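Local coordinates for secreted effector protein sseI (Salmonella enterica subsp. enterica serovar Typhimurium, PDB 4G29) that is a secreted Salmonella virulence effector with a catalytic domain of the cysteine protease superfamily, probably a deamidase like related bacterial toxins, at residues V84-E88 and G89-V93; R170-N173 and T174-K177. All coordinates share one frame; numbering follows the deposited sequence.

Contact 1 (V84-E88 and G89-V93)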
ATOM      1  N   VAL A  84       6.574  -4.969   0.434  1.00 19.03           N
ATOM      2  CA  VAL A  84       7.038  -5.451  -0.862  1.00 19.18           C
ATOM      3  C   VAL A  84       8.186  -6.429  -0.633  1.00 20.59           C
ATOM      4  O   VAL A  84       9.059  -6.226   0.240  1.00 19.52           O
ATOM      5  CB  VAL A  84       7.608  -4.293  -1.704  1.00 19.26           C
ATOM      6  CG1 VAL A  84       7.792  -4.727  -3.147  1.00 19.05           C
ATOM      7  CG2 VAL A  84       6.790  -3.045  -1.553  1.00 22.78           C
ATOM      8  N   GLY A  85       8.216  -7.494  -1.421  1.00 21.16           N
ATOM      9  CA  GLY A  85       9.322  -8.445  -1.327  1.00 22.85           C
ATOM     10  C   GLY A  85       9.571  -9.169  -2.633  1.00 23.52           C
ATOM     11  O   GLY A  85       8.673  -9.318  -3.474  1.00 21.54           O
ATOM     12  N   ASN A  86      10.817  -9.594  -2.781  1.00 25.27           N
ATOM     13  CA  ASN A  86      11.278 -10.317  -3.938  1.00 27.88           C
ATOM     14  C   ASN A  86      11.075 -11.813  -3.760  1.00 28.99           C
ATOM     15  O   ASN A  86      11.372 -12.367  -2.713  1.00 28.78           O
ATOM     16  CB  ASN A  86      12.773 -10.079  -4.153  1.00 30.52           C
ATOM     17  CG  ASN A  86      13.389 -11.051  -5.182  1.00 34.34           C
ATOM     18  OD1 ASN A  86      14.161 -11.963  -4.839  1.00 41.13           O
ATOM     19  ND2 ASN A  86      13.038 -10.866  -6.436  1.00 35.37           N
ATOM     20  N   LYS A  87      10.624 -12.467  -4.816  1.00 32.12           N
ATOM     21  CA  LYS A  87      10.609 -13.910  -4.840  1.00 34.50           C
ATOM     22  C   LYS A  87      10.955 -14.323  -6.260  1.00 36.54           C
ATOM     23  O   LYS A  87      10.204 -14.058  -7.191  1.00 35.46           O
ATOM     24  CB  LYS A  87       9.225 -14.396  -4.432  1.00 34.61           C
ATOM     25  CG  LYS A  87       9.055 -15.892  -4.391  1.00 39.78           C
ATOM     26  CD  LYS A  87       8.968 -16.447  -2.985  1.00 44.97           C
ATOM     27  CE  LYS A  87       8.807 -17.972  -3.071  1.00 48.57           C
ATOM     28  NZ  LYS A  87       8.949 -18.614  -1.769  1.00 52.00           N
ATOM     29  N   GLU A  88      12.130 -14.911  -6.420  1.00 40.05           N
ATOM     30  CA  GLU A  88      12.572 -15.431  -7.709  1.00 43.32           C
ATOM     31  C   GLU A  88      12.669 -14.352  -8.777  1.00 43.01           C
ATOM     32  O   GLU A  88      12.281 -14.554  -9.946  1.00 44.48           O
ATOM     33  CB  GLU A  88      11.658 -16.569  -8.160  1.00 45.22           C
ATOM     34  CG  GLU A  88      11.706 -17.740  -7.178  1.00 49.35           C
ATOM     35  CD  GLU A  88      10.624 -18.779  -7.397  1.00 55.22           C
ATOM     36  OE1 GLU A  88       9.517 -18.438  -7.888  1.00 58.58           O
ATOM     37  OE2 GLU A  88      10.886 -19.947  -7.057  1.00 60.36           O
ATOM     38  N   GLY A  89      13.229 -13.219  -8.382  1.00 41.09           N
ATOM     39  CA  GLY A  89      13.451 -12.110  -9.304  1.00 41.07           C
ATOM     40  C   GLY A  89      12.282 -11.227  -9.621  1.00 38.33           C
ATOM     41  O   GLY A  89      12.411 -10.335 -10.451  1.00 39.24           O
ATOM     42  N   LYS A  90      11.135 -11.452  -8.974  1.00 35.86           N
ATOM     43  CA  LYS A  90       9.995 -10.552  -9.142  1.00 33.44           C
ATOM     44  C   LYS A  90       9.537 -10.040  -7.786  1.00 29.19           C
ATOM     45  O   LYS A  90       9.627 -10.762  -6.786  1.00 29.11           O
ATOM     46  CB  LYS A  90       8.840 -11.227  -9.871  1.00 34.04           C
ATOM     47  CG  LYS A  90       9.226 -11.712 -11.246  1.00 41.61           C
ATOM     48  CD  LYS A  90       8.037 -12.341 -11.958  1.00 46.41           C
ATOM     49  CE  LYS A  90       7.782 -13.747 -11.453  1.00 50.58           C
ATOM     50  NZ  LYS A  90       8.791 -14.742 -11.967  1.00 53.47           N
ATOM     51  N   ASP A  91       9.077  -8.794  -7.782  1.00 26.84           N
ATOM     52  CA  ASP A  91       8.496  -8.157  -6.586  1.00 23.94           C
ATOM     53  C   ASP A  91       7.008  -8.467  -6.453  1.00 22.78           C
ATOM     54  O   ASP A  91       6.268  -8.446  -7.432  1.00 24.89           O
ATOM     55  CB  ASP A  91       8.699  -6.655  -6.654  1.00 24.77           C
ATOM     56  CG  ASP A  91      10.122  -6.211  -6.225  1.00 27.47           C
ATOM     57  OD1 ASP A  91      10.902  -7.050  -5.729  1.00 28.85           O
ATOM     58  OD2 ASP A  91      10.455  -4.993  -6.380  1.00 30.21           O
ATOM     59  N   TYR A  92       6.590  -8.758  -5.216  1.00 20.60           N
ATOM     60  CA  TYR A  92       5.184  -8.877  -4.828  1.00 19.65           C
ATOM     61  C   TYR A  92       4.852  -7.894  -3.688  1.00 19.12           C
ATOM     62  O   TYR A  92       5.691  -7.600  -2.843  1.00 19.20           O
ATOM     63  CB  TYR A  92       4.922 -10.339  -4.406  1.00 21.07           C
ATOM     64  CG  TYR A  92       5.134 -11.264  -5.570  1.00 20.88           C
ATOM     65  CD1 TYR A  92       4.113 -11.523  -6.482  1.00 24.96           C
ATOM     66  CD2 TYR A  92       6.393 -11.774  -5.833  1.00 26.89           C
ATOM     67  CE1 TYR A  92       4.327 -12.366  -7.557  1.00 26.46           C
ATOM     68  CE2 TYR A  92       6.615 -12.578  -6.896  1.00 26.12           C
ATOM     69  CZ  TYR A  92       5.573 -12.871  -7.766  1.00 27.55           C
ATOM     70  OH  TYR A  92       5.771 -13.698  -8.865  1.00 34.25           O
ATOM     71  N   VAL A  93       3.633  -7.399  -3.709  1.00 19.48           N
ATOM     72  CA  VAL A  93       3.137  -6.475  -2.716  1.00 18.96           C
ATOM     73  C   VAL A  93       2.036  -7.192  -1.952  1.00 17.76           C
ATOM     74  O   VAL A  93       1.071  -7.656  -2.539  1.00 20.45           O
ATOM     75  CB  VAL A  93       2.605  -5.196  -3.325  1.00 18.25           C
ATOM     76  CG1 VAL A  93       2.216  -4.204  -2.227  1.00 19.05           C
ATOM     77  CG2 VAL A  93       3.679  -4.557  -4.249  1.00 19.17           C
TER
HETATM   78  O   HOH W   1       8.237 -15.074  -8.609  1.00  9.88           O

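Contact 2 (R170-N173 and T174-K177)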
ATOM      1  N   ARG A 170      -4.956  14.799 -14.133  1.00 31.98           N
ATOM      2  CA  ARG A 170      -4.899  16.070 -14.841  1.00 32.35           C
ATOM      3  C   ARG A 170      -4.817  17.249 -13.871  1.00 30.08           C
ATOM      4  O   ARG A 170      -4.027  18.163 -14.095  1.00 29.68           O
ATOM      5  CB  ARG A 170      -6.049  16.183 -15.858  1.00 37.35           C
ATOM      6  CG  ARG A 170      -5.795  15.273 -17.102  1.00 42.33           C
ATOM      7  CD  ARG A 170      -6.833  15.437 -18.256  1.00 52.50           C
ATOM      8  NE  ARG A 170      -6.919  16.792 -18.814  1.00 56.69           N
ATOM      9  CZ  ARG A 170      -7.701  17.146 -19.840  1.00 64.46           C
ATOM     10  NH1 ARG A 170      -8.461  16.248 -20.475  1.00 70.20           N
ATOM     11  NH2 ARG A 170      -7.716  18.406 -20.256  1.00 67.98           N
ATOM     12  N   TRP A 171      -5.595  17.251 -12.799  1.00 28.44           N
ATOM     13  CA  TRP A 171      -5.536  18.365 -11.874  1.00 28.12           C
ATOM     14  C   TRP A 171      -4.134  18.592 -11.314  1.00 25.88           C
ATOM     15  O   TRP A 171      -3.740  19.728 -11.095  1.00 26.11           O
ATOM     16  CB  TRP A 171      -6.562  18.262 -10.755  1.00 28.44           C
ATOM     17  CG  TRP A 171      -6.329  17.207  -9.711  1.00 27.55           C
ATOM     18  CD1 TRP A 171      -6.943  15.987  -9.646  1.00 30.15           C
ATOM     19  CD2 TRP A 171      -5.429  17.256  -8.570  1.00 27.63           C
ATOM     20  NE1 TRP A 171      -6.492  15.286  -8.560  1.00 28.95           N
ATOM     21  CE2 TRP A 171      -5.562  16.031  -7.884  1.00 27.69           C
ATOM     22  CE3 TRP A 171      -4.534  18.201  -8.084  1.00 28.46           C
ATOM     23  CZ2 TRP A 171      -4.843  15.747  -6.705  1.00 27.23           C
ATOM     24  CZ3 TRP A 171      -3.791  17.915  -6.954  1.00 26.49           C
ATOM     25  CH2 TRP A 171      -3.966  16.698  -6.255  1.00 25.06           C
ATOM     26  N   PHE A 172      -3.361  17.529 -11.080  1.00 25.03           N
ATOM     27  CA  PHE A 172      -2.062  17.716 -10.466  1.00 23.76           C
ATOM     28  C   PHE A 172      -1.082  18.257 -11.478  1.00 25.65           C
ATOM     29  O   PHE A 172      -0.284  19.148 -11.177  1.00 24.43           O
ATOM     30  CB  PHE A 172      -1.567  16.370  -9.897  1.00 23.89           C
ATOM     31  CG  PHE A 172      -0.185  16.397  -9.370  1.00 23.52           C
ATOM     32  CD1 PHE A 172       0.178  17.175  -8.268  1.00 22.60           C
ATOM     33  CD2 PHE A 172       0.765  15.609  -9.929  1.00 22.16           C
ATOM     34  CE1 PHE A 172       1.483  17.126  -7.774  1.00 22.11           C
ATOM     35  CE2 PHE A 172       2.070  15.549  -9.437  1.00 25.42           C
ATOM     36  CZ  PHE A 172       2.429  16.300  -8.378  1.00 22.47           C
ATOM     37  N   ASN A 173      -1.175  17.766 -12.719  1.00 26.40           N
ATOM     38  CA  ASN A 173      -0.313  18.298 -13.764  1.00 28.41           C
ATOM     39  C   ASN A 173      -0.603  19.773 -14.037  1.00 29.53           C
ATOM     40  O   ASN A 173       0.345  20.576 -14.189  1.00 30.62           O
ATOM     41  CB  ASN A 173      -0.385  17.433 -15.020  1.00 30.63           C
ATOM     42  CG  ASN A 173       0.400  16.141 -14.833  1.00 31.70           C
ATOM     43  OD1 ASN A 173       1.616  16.141 -14.977  1.00 33.09           O
ATOM     44  ND2 ASN A 173      -0.276  15.081 -14.386  1.00 30.70           N
ATOM     45  N   THR A 174      -1.883  20.154 -13.972  1.00 29.13           N
ATOM     46  CA  THR A 174      -2.260  21.564 -14.139  1.00 31.31           C
ATOM     47  C   THR A 174      -1.769  22.378 -12.947  1.00 31.44           C
ATOM     48  O   THR A 174      -1.150  23.435 -13.102  1.00 33.32           O
ATOM     49  CB  THR A 174      -3.768  21.731 -14.292  1.00 33.29           C
ATOM     50  OG1 THR A 174      -4.176  21.078 -15.511  1.00 35.39           O
ATOM     51  CG2 THR A 174      -4.172  23.261 -14.326  1.00 36.70           C
ATOM     52  N   PHE A 175      -2.036  21.848 -11.758  1.00 29.71           N
ATOM     53  CA  PHE A 175      -1.594  22.452 -10.505  1.00 30.73           C
ATOM     54  C   PHE A 175      -0.112  22.768 -10.493  1.00 31.19           C
ATOM     55  O   PHE A 175       0.280  23.872 -10.145  1.00 32.97           O
ATOM     56  CB  PHE A 175      -1.885  21.503  -9.353  1.00 29.81           C
ATOM     57  CG  PHE A 175      -1.520  22.064  -8.025  1.00 32.64           C
ATOM     58  CD1 PHE A 175      -2.139  23.229  -7.564  1.00 36.08           C
ATOM     59  CD2 PHE A 175      -0.536  21.464  -7.250  1.00 34.77           C
ATOM     60  CE1 PHE A 175      -1.784  23.771  -6.333  1.00 39.05           C
ATOM     61  CE2 PHE A 175      -0.203  21.988  -6.008  1.00 36.77           C
ATOM     62  CZ  PHE A 175      -0.812  23.141  -5.554  1.00 39.74           C
ATOM     63  N   LYS A 176       0.715  21.778 -10.869  1.00 32.28           N
ATOM     64  CA  LYS A 176       2.171  21.959 -10.849  1.00 36.20           C
ATOM     65  C   LYS A 176       2.644  22.929 -11.948  1.00 39.42           C
ATOM     66  O   LYS A 176       3.682  23.567 -11.807  1.00 41.68           O
ATOM     67  CB  LYS A 176       2.911  20.600 -10.853  1.00 36.18           C
ATOM     68  CG  LYS A 176       2.882  19.796 -12.161  1.00 38.63           C
ATOM     69  CD  LYS A 176       3.658  18.430 -11.975  1.00 38.93           C
ATOM     70  CE  LYS A 176       4.113  17.817 -13.308  1.00 43.77           C
ATOM     71  NZ  LYS A 176       4.587  16.380 -13.208  1.00 42.16           N
ATOM     72  N   LYS A 177       1.828  23.050 -12.993  1.00 40.71           N
ATOM     73  CA  LYS A 177       1.946  24.031 -14.102  1.00 45.70           C
ATOM     74  C   LYS A 177       2.602  23.454 -15.359  1.00 48.16           C
ATOM     75  O   LYS A 177       2.094  22.469 -15.958  1.00 48.67           O
ATOM     76  CB  LYS A 177       2.550  25.382 -13.665  1.00 49.36           C
ATOM     77  CG  LYS A 177       1.864  25.996 -12.439  1.00 50.28           C
ATOM     78  CD  LYS A 177       0.471  26.494 -12.776  1.00 54.01           C
ATOM     79  CE  LYS A 177      -0.262  26.982 -11.548  1.00 53.76           C
ATOM     80  NZ  LYS A 177      -1.722  26.965 -11.813  1.00 55.05           N
TER

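Contact 1 (V84-E88 and G89-V93)
Gly85 and Tyr92 face each other as a hydrogen-bonded pair in the tightly held half of a beta hairpin with a two-residue loop, a worked case of a ladder whose bonds are short and straight until the turn makes them uneven. Gly85 N gives its hydrogen to Tyr92 O at 2.9 Å, and Tyr92 N returns one to Gly85 O at 2.8 Å, both donors lying nearly in line with the carbonyl they meet. Beside them, on the face shared by Val84, Asp91 and Val93, Val84 CG1 packs 4.1 Å from Asp91 CB and also approaches Val93 CG2. With its CG anti to the carbonyl carbon (chi1 -63°), Tyr92 lays its ring along the other face, and CE2 comes within 4.0 Å of Lys87 CB.

Toward the turn and solvent, one of the two bonds weakens. Lys87 N still reaches Lys90 O at 2.8 Å, but the return bond from Lys90 N to Lys87 O stretches to 3.3 Å, its donor 64° out of the carbonyl plane. A water in the plane of the Tyr92 ring gives a hydrogen to Lys87 O (2.6 Å) and also bonds Tyr92 OH. Glu88 and Gly89, both with positive phi, form the exposed corner of the type I' turn.

Strand 61-69 borders the first arm, and its Arg62 forms a salt bridge with Asp91 on the second; strand 113-116 pairs with that second arm, and helix 117-126 meets Asp91 and Val93.

Contact 2 (R170-N173 and T174-K177)
The Phe172 ring receives the aliphatic chain of Lys176 over one face, CD standing 4.2 Å from CE2, while Phe175 CD2 approaches the ring obliquely. At the edge of the Trp171 indole, near its plane, sits Phe175 CB, 4.4 Å from CE3; one face of the indole carries Phe172 CB, offset toward the rim. Apart from that last contact between sequence neighbours, these exemplify i to i+3 and i to i+4 packing along a short helix. Lys176 holds CG between its backbone N and carbonyl carbon (chi1 72°), a turn that brings the extended chain back over the preceding helical turn. There it runs beside Asn173, pointing the same way, with CE 3.4 Å from Asn173 OD1; the amide's ND2 bonds Ser168 and the carbonyl of Pro169.

Beneath the side chains, Phe175 N bonds Trp171 O and Lys176 N bonds Phe172 O, each at 2.8 Å. Arg170 O takes two hydrogens, from Thr174 N at 2.9 Å and weakly from Thr174 OG1. The last bond, from Lys177 N to Asn173 O, is longer at 3.1 Å and more bent.

Helix 170-176 lies at the surface, yet Trp171 and Phe172 rest on Leu132 of strand 132-138, and loop residues Pro72, Leu155 and Glu156 border Trp171 or Phe175.

Overall arrangement
Contact 1 precedes contact 2 along the chain, and their centres stand 33 Å apart, with nearest atoms about 21 Å from each other. Both relate to the same antiparallel sheet, but differently: residues 84-93 supply parts of two of its strands, 78-87 and 90-95, whereas helix 170-176, the last modelled helix, touches the start of strand 132-138 at Leu132, beyond the hairpin's other neighbour, strand 61-69. The hairpin is the nearer to the possible catalytic centre, since Val93 touches residues of a Cys-His-Asp grouping (Cys42, His80, Asp95) whose geometry is consistent with a papain-like active site; the last two lie on the hairpin's own strands. Contact 2 belongs instead to the periphery of the papain-like fold.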